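Local coordinates for protein glucose-6-phosphate 1-dehydrogenase (Kluyveromyces lactis, PDB 7E6I) that catalyses the NADP+-dependent oxidation of glucose 6-phosphate to 6-phosphogluconolactone, the first and probably rate-limiting step of the oxidative pentose phosphate pathway, at residues A[276-290]-A[311-325]. Residues are numbered along the deposited sequence; the frame is centred on the assembly and turned at random.
Sequences AFSPIDHDDILIGQY and SKCVTFAAIGFKIAN
Ile323 lies over one face of the Phe277 ring: its CG1 sits 3.8 Å from the ring centroid and 9° off the normal, a CH-pi contact. At the ring's edge, Phe321 CD1 approaches Phe277 CD2 to 3.8 Å, the planes inclined at 77°. The next ring atom, Phe321 CE1, meets Ile280 CD1 at 3.8 Å, the two side chains lying side by side. Two waters stitch the loop here, one joining Ser278 O to Lys322 N, the other Asp281 N to Gly320 O. Strands 285-290 and 316-321 then pair antiparallel. Ile285, Ile287, Ala317 and Ile319 share one face, where helix 236-254 packs on Ala317 and Ile319; Leu286, Phe316 and Ala318 share the other, where helix 471-476 packs on Phe316 and Ala318. The pairing ends in a classic beta bulge, Gly288 O accepting from both Thr315 N and Phe316 N. Beyond it Gln289, extended with CG anti to the backbone N (chi1 -175°), aims NE2 between Ser311 O (2.9 Å) and Cys313 O (3.0 Å). Thr315 OG1, hydrogen-bonded to Tyr461 OH, accepts a weak hydrogen bond from Tyr290 N. Because both NE2 acceptors lie in the amide plane, these hydrogen bonds should hold the Gln289 amide's rotation, tying the approach to strand 316-321 onto its neighbour.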
ATOM      1  N   ALA A 276      -2.455   5.561 -19.755  1.00 26.64           N
ATOM      2  CA  ALA A 276      -3.073   6.773 -20.269  1.00 26.92           C
ATOM      3  C   ALA A 276      -2.595   8.030 -19.562  1.00 28.76           C
ATOM      4  O   ALA A 276      -2.934   9.137 -20.001  1.00 32.73           O
ATOM      5  CB  ALA A 276      -4.598   6.684 -20.156  1.00 25.93           C
ATOM      6  N   PHE A 277      -1.836   7.893 -18.482  1.00 27.85           N
ATOM      7  CA  PHE A 277      -1.282   9.056 -17.805  1.00 28.44           C
ATOM      8  C   PHE A 277      -0.369   9.816 -18.758  1.00 31.85           C
ATOM      9  O   PHE A 277       0.492   9.223 -19.414  1.00 33.76           O
ATOM     10  CB  PHE A 277      -0.487   8.614 -16.573  1.00 26.62           C
ATOM     11  CG  PHE A 277      -1.308   8.450 -15.331  1.00 26.53           C
ATOM     12  CD1 PHE A 277      -2.260   7.439 -15.236  1.00 25.21           C
ATOM     13  CD2 PHE A 277      -1.106   9.282 -14.238  1.00 27.44           C
ATOM     14  CE1 PHE A 277      -2.992   7.277 -14.094  1.00 22.15           C
ATOM     15  CE2 PHE A 277      -1.849   9.128 -13.087  1.00 22.13           C
ATOM     16  CZ  PHE A 277      -2.787   8.125 -13.013  1.00 21.88           C
ATOM     17  N   SER A 278      -0.539  11.129 -18.831  1.00 30.05           N
ATOM     18  CA  SER A 278       0.435  11.925 -19.550  1.00 30.91           C
ATOM     19  C   SER A 278       1.736  11.943 -18.753  1.00 33.34           C
ATOM     20  O   SER A 278       1.728  11.654 -17.557  1.00 32.20           O
ATOM     21  CB  SER A 278      -0.090  13.339 -19.747  1.00 27.75           C
ATOM     22  OG  SER A 278      -1.132  13.331 -20.723  1.00 34.18           O
ATOM     23  N   PRO A 279       2.867  12.260 -19.384  1.00 32.67           N
ATOM     24  CA  PRO A 279       4.103  12.424 -18.608  1.00 32.53           C
ATOM     25  C   PRO A 279       3.957  13.556 -17.604  1.00 32.84           C
ATOM     26  O   PRO A 279       3.299  14.566 -17.872  1.00 30.77           O
ATOM     27  CB  PRO A 279       5.157  12.758 -19.669  1.00 31.57           C
ATOM     28  CG  PRO A 279       4.586  12.295 -20.966  1.00 27.91           C
ATOM     29  CD  PRO A 279       3.096  12.433 -20.830  1.00 32.77           C
ATOM     30  N   ILE A 280       4.582  13.383 -16.438  1.00 28.95           N
ATOM     31  CA  ILE A 280       4.541  14.422 -15.421  1.00 29.39           C
ATOM     32  C   ILE A 280       5.238  15.671 -15.936  1.00 35.10           C
ATOM     33  O   ILE A 280       6.375  15.621 -16.430  1.00 33.32           O
ATOM     34  CB  ILE A 280       5.193  13.916 -14.128  1.00 32.20           C
ATOM     35  CG1 ILE A 280       4.488  12.643 -13.647  1.00 27.79           C
ATOM     36  CG2 ILE A 280       5.222  15.016 -13.072  1.00 27.16           C
ATOM     37  CD1 ILE A 280       5.230  11.902 -12.592  1.00 26.30           C
ATOM     38  N   ASP A 281       4.552  16.799 -15.831  1.00 35.68           N
ATOM     39  CA  ASP A 281       5.154  18.103 -16.064  1.00 32.03           C
ATOM     40  C   ASP A 281       6.042  18.437 -14.864  1.00 36.63           C
ATOM     41  O   ASP A 281       5.543  18.611 -13.745  1.00 33.33           O
ATOM     42  CB  ASP A 281       4.036  19.117 -16.282  1.00 35.05           C
ATOM     43  CG  ASP A 281       4.527  20.552 -16.390  1.00 40.05           C
ATOM     44  OD1 ASP A 281       5.753  20.791 -16.502  1.00 42.44           O
ATOM     45  OD2 ASP A 281       3.656  21.454 -16.399  1.00 43.95           O
ATOM     46  N   HIS A 282       7.370  18.520 -15.082  1.00 35.71           N
ATOM     47  CA  HIS A 282       8.296  18.755 -13.970  1.00 38.23           C
ATOM     48  C   HIS A 282       8.152  20.137 -13.346  1.00 39.54           C
ATOM     49  O   HIS A 282       8.711  20.372 -12.266  1.00 39.11           O
ATOM     50  CB  HIS A 282       9.744  18.557 -14.419  1.00 38.57           C
ATOM     51  CG  HIS A 282      10.021  17.191 -14.962  1.00 38.64           C
ATOM     52  ND1 HIS A 282      11.174  16.879 -15.646  1.00 37.37           N
ATOM     53  CD2 HIS A 282       9.290  16.052 -14.921  1.00 38.98           C
ATOM     54  CE1 HIS A 282      11.140  15.610 -16.013  1.00 36.58           C
ATOM     55  NE2 HIS A 282      10.012  15.083 -15.577  1.00 39.94           N
ATOM     56  N   ASP A 283       7.432  21.050 -13.997  1.00 37.76           N
ATOM     57  CA  ASP A 283       7.125  22.336 -13.401  1.00 38.95           C
ATOM     58  C   ASP A 283       5.856  22.312 -12.567  1.00 40.39           C
ATOM     59  O   ASP A 283       5.705  23.152 -11.677  1.00 41.78           O
ATOM     60  CB  ASP A 283       6.977  23.409 -14.482  1.00 43.99           C
ATOM     61  CG  ASP A 283       8.317  23.943 -14.959  1.00 52.08           C
ATOM     62  OD1 ASP A 283       9.152  24.338 -14.106  1.00 54.29           O
ATOM     63  OD2 ASP A 283       8.529  23.965 -16.192  1.00 56.38           O
ATOM     64  N   ASP A 284       4.942  21.380 -12.828  1.00 37.43           N
ATOM     65  CA  ASP A 284       3.667  21.345 -12.120  1.00 36.88           C
ATOM     66  C   ASP A 284       3.817  20.597 -10.795  1.00 35.44           C
ATOM     67  O   ASP A 284       3.173  19.581 -10.539  1.00 36.28           O
ATOM     68  CB  ASP A 284       2.591  20.713 -12.992  1.00 34.78           C
ATOM     69  CG  ASP A 284       1.226  20.859 -12.389  1.00 33.04           C
ATOM     70  OD1 ASP A 284       1.067  21.806 -11.585  1.00 35.13           O
ATOM     71  OD2 ASP A 284       0.332  20.038 -12.695  1.00 30.57           O
ATOM     72  N   ILE A 285       4.656  21.157  -9.930  1.00 35.51           N
ATOM     73  CA  ILE A 285       5.184  20.462  -8.762  1.00 34.22           C
ATOM     74  C   ILE A 285       5.369  21.440  -7.608  1.00 36.10           C
ATOM     75  O   ILE A 285       5.624  22.628  -7.809  1.00 35.48           O
ATOM     76  CB  ILE A 285       6.508  19.777  -9.147  1.00 36.69           C
ATOM     77  CG1 ILE A 285       6.306  18.283  -9.163  1.00 35.66           C
ATOM     78  CG2 ILE A 285       7.704  20.223  -8.292  1.00 35.76           C
ATOM     79  CD1 ILE A 285       6.183  17.781 -10.561  1.00 36.36           C
ATOM     80  N   LEU A 286       5.208  20.936  -6.389  1.00 35.89           N
ATOM     81  CA  LEU A 286       5.411  21.724  -5.175  1.00 32.50           C
ATOM     82  C   LEU A 286       6.207  20.858  -4.213  1.00 33.90           C
ATOM     83  O   LEU A 286       5.713  19.834  -3.739  1.00 35.09           O
ATOM     84  CB  LEU A 286       4.087  22.153  -4.555  1.00 34.28           C
ATOM     85  CG  LEU A 286       4.040  23.470  -3.783  1.00 41.24           C
ATOM     86  CD1 LEU A 286       3.471  23.274  -2.381  1.00 40.16           C
ATOM     87  CD2 LEU A 286       5.408  24.115  -3.714  1.00 44.45           C
ATOM     88  N   ILE A 287       7.430  21.268  -3.926  1.00 35.99           N
ATOM     89  CA  ILE A 287       8.442  20.425  -3.306  1.00 34.56           C
ATOM     90  C   ILE A 287       8.927  21.115  -2.037  1.00 35.21           C
ATOM     91  O   ILE A 287       9.194  22.322  -2.048  1.00 38.09           O
ATOM     92  CB  ILE A 287       9.569  20.153  -4.324  1.00 36.01           C
ATOM     93  CG1 ILE A 287       9.622  18.669  -4.642  1.00 37.40           C
ATOM     94  CG2 ILE A 287      10.886  20.777  -3.994  1.00 33.29           C
ATOM     95  CD1 ILE A 287       8.361  18.251  -5.318  1.00 43.34           C
ATOM     96  N   GLY A 288       8.975  20.375  -0.936  1.00 35.41           N
ATOM     97  CA  GLY A 288       9.266  20.967   0.360  1.00 33.40           C
ATOM     98  C   GLY A 288      10.103  20.045   1.224  1.00 33.23           C
ATOM     99  O   GLY A 288      10.105  18.825   1.052  1.00 35.75           O
ATOM    100  N   GLN A 289      10.843  20.655   2.148  1.00 35.92           N
ATOM    101  CA  GLN A 289      11.687  19.967   3.126  1.00 36.44           C
ATOM    102  C   GLN A 289      11.410  20.587   4.486  1.00 36.10           C
ATOM    103  O   GLN A 289      11.263  21.809   4.592  1.00 36.55           O
ATOM    104  CB  GLN A 289      13.192  20.082   2.775  1.00 33.93           C
ATOM    105  CG  GLN A 289      14.121  19.285   3.678  1.00 35.35           C
ATOM    106  CD  GLN A 289      15.594  19.576   3.415  1.00 40.95           C
ATOM    107  OE1 GLN A 289      16.223  20.392   4.106  1.00 39.17           O
ATOM    108  NE2 GLN A 289      16.152  18.912   2.406  1.00 40.09           N
ATOM    109  N   TYR A 290      11.304  19.774   5.528  1.00 33.38           N
ATOM    110  CA  TYR A 290      10.812  20.329   6.784  1.00 38.50           C
ATOM    111  C   TYR A 290      11.942  20.968   7.587  1.00 40.73           C
ATOM    112  O   TYR A 290      13.022  20.385   7.756  1.00 38.31           O
ATOM    113  CB  TYR A 290      10.045  19.295   7.617  1.00 36.42           C
ATOM    114  CG  TYR A 290      10.802  18.173   8.283  1.00 40.05           C
ATOM    115  CD1 TYR A 290      11.325  18.319   9.570  1.00 38.83           C
ATOM    116  CD2 TYR A 290      10.910  16.923   7.663  1.00 38.86           C
ATOM    117  CE1 TYR A 290      11.995  17.257  10.198  1.00 41.65           C
ATOM    118  CE2 TYR A 290      11.568  15.861   8.280  1.00 40.73           C
ATOM    119  CZ  TYR A 290      12.111  16.033   9.542  1.00 43.99           C
ATOM    120  OH  TYR A 290      12.745  14.968  10.136  1.00 42.21           O
ATOM    121  N   SER A 311      21.640  18.770   1.933  1.00 49.95           N
ATOM    122  CA  SER A 311      20.680  17.811   1.405  1.00 48.90           C
ATOM    123  C   SER A 311      19.486  18.503   0.755  1.00 45.31           C
ATOM    124  O   SER A 311      18.845  19.363   1.363  1.00 43.50           O
ATOM    125  CB  SER A 311      20.201  16.894   2.524  1.00 46.11           C
ATOM    126  OG  SER A 311      19.115  16.110   2.082  1.00 46.90           O
ATOM    127  N   LYS A 312      19.170  18.106  -0.477  1.00 44.92           N
ATOM    128  CA  LYS A 312      17.971  18.564  -1.166  1.00 43.31           C
ATOM    129  C   LYS A 312      16.812  17.573  -1.040  1.00 43.32           C
ATOM    130  O   LYS A 312      15.907  17.577  -1.887  1.00 43.77           O
ATOM    131  CB  LYS A 312      18.280  18.820  -2.641  1.00 42.15           C
ATOM    132  CG  LYS A 312      19.379  19.840  -2.895  1.00 50.21           C
ATOM    133  CD  LYS A 312      19.226  20.472  -4.288  1.00 53.12           C
ATOM    134  CE  LYS A 312      19.392  19.425  -5.394  1.00 59.08           C
ATOM    135  NZ  LYS A 312      20.527  19.722  -6.328  1.00 67.00           N
ATOM    136  N   CYS A 313      16.816  16.724  -0.011  1.00 38.53           N
ATOM    137  CA  CYS A 313      15.815  15.668   0.082  1.00 36.67           C
ATOM    138  C   CYS A 313      14.413  16.253   0.254  1.00 36.41           C
ATOM    139  O   CYS A 313      14.188  17.145   1.081  1.00 34.10           O
ATOM    140  CB  CYS A 313      16.129  14.730   1.236  1.00 37.09           C
ATOM    141  SG  CYS A 313      15.008  13.317   1.305  1.00 38.19           S
ATOM    142  N   VAL A 314      13.469  15.730  -0.519  1.00 34.26           N
ATOM    143  CA  VAL A 314      12.081  16.177  -0.478  1.00 36.04           C
ATOM    144  C   VAL A 314      11.330  15.367   0.577  1.00 31.95           C
ATOM    145  O   VAL A 314      11.214  14.143   0.458  1.00 30.77           O
ATOM    146  CB  VAL A 314      11.421  16.023  -1.857  1.00 36.01           C
ATOM    147  CG1 VAL A 314       9.997  16.427  -1.792  1.00 34.59           C
ATOM    148  CG2 VAL A 314      12.140  16.866  -2.893  1.00 36.09           C
ATOM    149  N   THR A 315      10.792  16.046   1.592  1.00 30.78           N
ATOM    150  CA  THR A 315       9.932  15.389   2.574  1.00 30.90           C
ATOM    151  C   THR A 315       8.457  15.741   2.390  1.00 28.09           C
ATOM    152  O   THR A 315       7.597  15.163   3.070  1.00 26.33           O
ATOM    153  CB  THR A 315      10.394  15.725   4.007  1.00 31.82           C
ATOM    154  OG1 THR A 315      10.193  17.117   4.272  1.00 31.42           O
ATOM    155  CG2 THR A 315      11.873  15.413   4.178  1.00 35.27           C
ATOM    156  N   PHE A 316       8.144  16.673   1.489  1.00 28.37           N
ATOM    157  CA  PHE A 316       6.779  16.975   1.091  1.00 28.33           C
ATOM    158  C   PHE A 316       6.775  17.202  -0.404  1.00 29.64           C
ATOM    159  O   PHE A 316       7.601  17.968  -0.905  1.00 32.27           O
ATOM    160  CB  PHE A 316       6.226  18.228   1.788  1.00 31.25           C
ATOM    161  CG  PHE A 316       4.878  18.657   1.270  1.00 31.66           C
ATOM    162  CD1 PHE A 316       4.752  19.334   0.067  1.00 32.81           C
ATOM    163  CD2 PHE A 316       3.737  18.365   1.981  1.00 31.87           C
ATOM    164  CE1 PHE A 316       3.530  19.688  -0.413  1.00 32.74           C
ATOM    165  CE2 PHE A 316       2.513  18.727   1.500  1.00 33.32           C
ATOM    166  CZ  PHE A 316       2.410  19.391   0.296  1.00 32.31           C
ATOM    167  N   ALA A 317       5.805  16.610  -1.101  1.00 29.31           N
ATOM    168  CA  ALA A 317       5.630  16.852  -2.529  1.00 29.19           C
ATOM    169  C   ALA A 317       4.154  16.889  -2.886  1.00 26.82           C
ATOM    170  O   ALA A 317       3.370  16.051  -2.430  1.00 25.81           O
ATOM    171  CB  ALA A 317       6.329  15.776  -3.378  1.00 26.22           C
ATOM    172  N   ALA A 318       3.785  17.849  -3.729  1.00 28.12           N
ATOM    173  CA  ALA A 318       2.498  17.867  -4.406  1.00 25.82           C
ATOM    174  C   ALA A 318       2.786  17.811  -5.897  1.00 29.26           C
ATOM    175  O   ALA A 318       3.651  18.545  -6.382  1.00 31.77           O
ATOM    176  CB  ALA A 318       1.687  19.110  -4.036  1.00 24.19           C
ATOM    177  N   ILE A 319       2.108  16.910  -6.612  1.00 27.52           N
ATOM    178  CA  ILE A 319       2.375  16.676  -8.028  1.00 26.96           C
ATOM    179  C   ILE A 319       1.060  16.689  -8.789  1.00 27.54           C
ATOM    180  O   ILE A 319       0.090  16.051  -8.368  1.00 26.78           O
ATOM    181  CB  ILE A 319       3.095  15.337  -8.272  1.00 26.43           C
ATOM    182  CG1 ILE A 319       4.388  15.234  -7.455  1.00 28.64           C
ATOM    183  CG2 ILE A 319       3.365  15.152  -9.757  1.00 24.75           C
ATOM    184  CD1 ILE A 319       4.955  13.789  -7.388  1.00 25.05           C
ATOM    185  N   GLY A 320       1.036  17.387  -9.921  1.00 29.78           N
ATOM    186  CA  GLY A 320      -0.135  17.394 -10.783  1.00 27.75           C
ATOM    187  C   GLY A 320      -0.040  16.278 -11.808  1.00 27.90           C
ATOM    188  O   GLY A 320       1.036  15.973 -12.320  1.00 28.67           O
ATOM    189  N   PHE A 321      -1.180  15.672 -12.099  1.00 24.36           N
ATOM    190  CA  PHE A 321      -1.257  14.580 -13.053  1.00 24.26           C
ATOM    191  C   PHE A 321      -2.381  14.846 -14.035  1.00 27.65           C
ATOM    192  O   PHE A 321      -3.360  15.527 -13.714  1.00 26.17           O
ATOM    193  CB  PHE A 321      -1.513  13.241 -12.359  1.00 23.47           C
ATOM    194  CG  PHE A 321      -0.352  12.743 -11.558  1.00 23.88           C
ATOM    195  CD1 PHE A 321       0.592  11.914 -12.138  1.00 22.53           C
ATOM    196  CD2 PHE A 321      -0.211  13.094 -10.225  1.00 23.77           C
ATOM    197  CE1 PHE A 321       1.663  11.444 -11.402  1.00 22.26           C
ATOM    198  CE2 PHE A 321       0.858  12.635  -9.482  1.00 25.94           C
ATOM    199  CZ  PHE A 321       1.799  11.796 -10.079  1.00 24.82           C
ATOM    200  N   LYS A 322      -2.239  14.285 -15.229  1.00 25.25           N
ATOM    201  CA  LYS A 322      -3.284  14.344 -16.236  1.00 28.43           C
ATOM    202  C   LYS A 322      -3.392  12.974 -16.878  1.00 28.78           C
ATOM    203  O   LYS A 322      -2.377  12.338 -17.184  1.00 27.14           O
ATOM    204  CB  LYS A 322      -2.991  15.392 -17.307  1.00 25.45           C
ATOM    205  CG  LYS A 322      -3.119  16.843 -16.824  1.00 31.60           C
ATOM    206  CD  LYS A 322      -4.610  17.297 -16.723  1.00 34.28           C
ATOM    207  CE  LYS A 322      -4.740  18.778 -16.270  1.00 35.02           C
ATOM    208  NZ  LYS A 322      -5.269  19.672 -17.360  1.00 38.65           N
ATOM    209  N   ILE A 323      -4.619  12.525 -17.084  1.00 24.94           N
ATOM    210  CA  ILE A 323      -4.878  11.249 -17.728  1.00 26.06           C
ATOM    211  C   ILE A 323      -5.567  11.533 -19.051  1.00 27.95           C
ATOM    212  O   ILE A 323      -6.635  12.158 -19.084  1.00 27.43           O
ATOM    213  CB  ILE A 323      -5.725  10.338 -16.845  1.00 24.28           C
ATOM    214  CG1 ILE A 323      -5.057  10.160 -15.485  1.00 23.55           C
ATOM    215  CG2 ILE A 323      -5.992   9.032 -17.573  1.00 23.73           C
ATOM    216  CD1 ILE A 323      -5.837   9.250 -14.560  1.00 18.82           C
ATOM    217  N   ALA A 324      -4.962  11.074 -20.142  1.00 26.82           N
ATOM    218  CA  ALA A 324      -5.448  11.410 -21.475  1.00 29.09           C
ATOM    219  C   ALA A 324      -6.346  10.288 -21.998  1.00 28.19           C
ATOM    220  O   ALA A 324      -5.965   9.484 -22.842  1.00 29.57           O
ATOM    221  CB  ALA A 324      -4.272  11.669 -22.408  1.00 25.79           C
ATOM    222  N   ASN A 325      -7.561  10.223 -21.465  1.00 25.70           N
ATOM    223  CA  ASN A 325      -8.556   9.347 -22.054  1.00 25.79           C
ATOM    224  C   ASN A 325      -9.910  10.020 -21.963  1.00 27.06           C
ATOM    225  O   ASN A 325     -10.035  11.152 -21.481  1.00 26.68           O
ATOM    226  CB  ASN A 325      -8.554   7.938 -21.428  1.00 27.30           C
ATOM    227  CG  ASN A 325      -9.007   7.903 -19.976  1.00 24.40           C
ATOM    228  OD1 ASN A 325      -9.632   8.841 -19.457  1.00 21.86           O
ATOM    229  ND2 ASN A 325      -8.695   6.784 -19.304  1.00 22.53           N
TER
HETATM  230  O   HOH W   1       0.652  13.250 -15.692  1.00 29.82           O
HETATM  231  O   HOH W   2       1.459  16.602 -14.950  1.00 33.28           O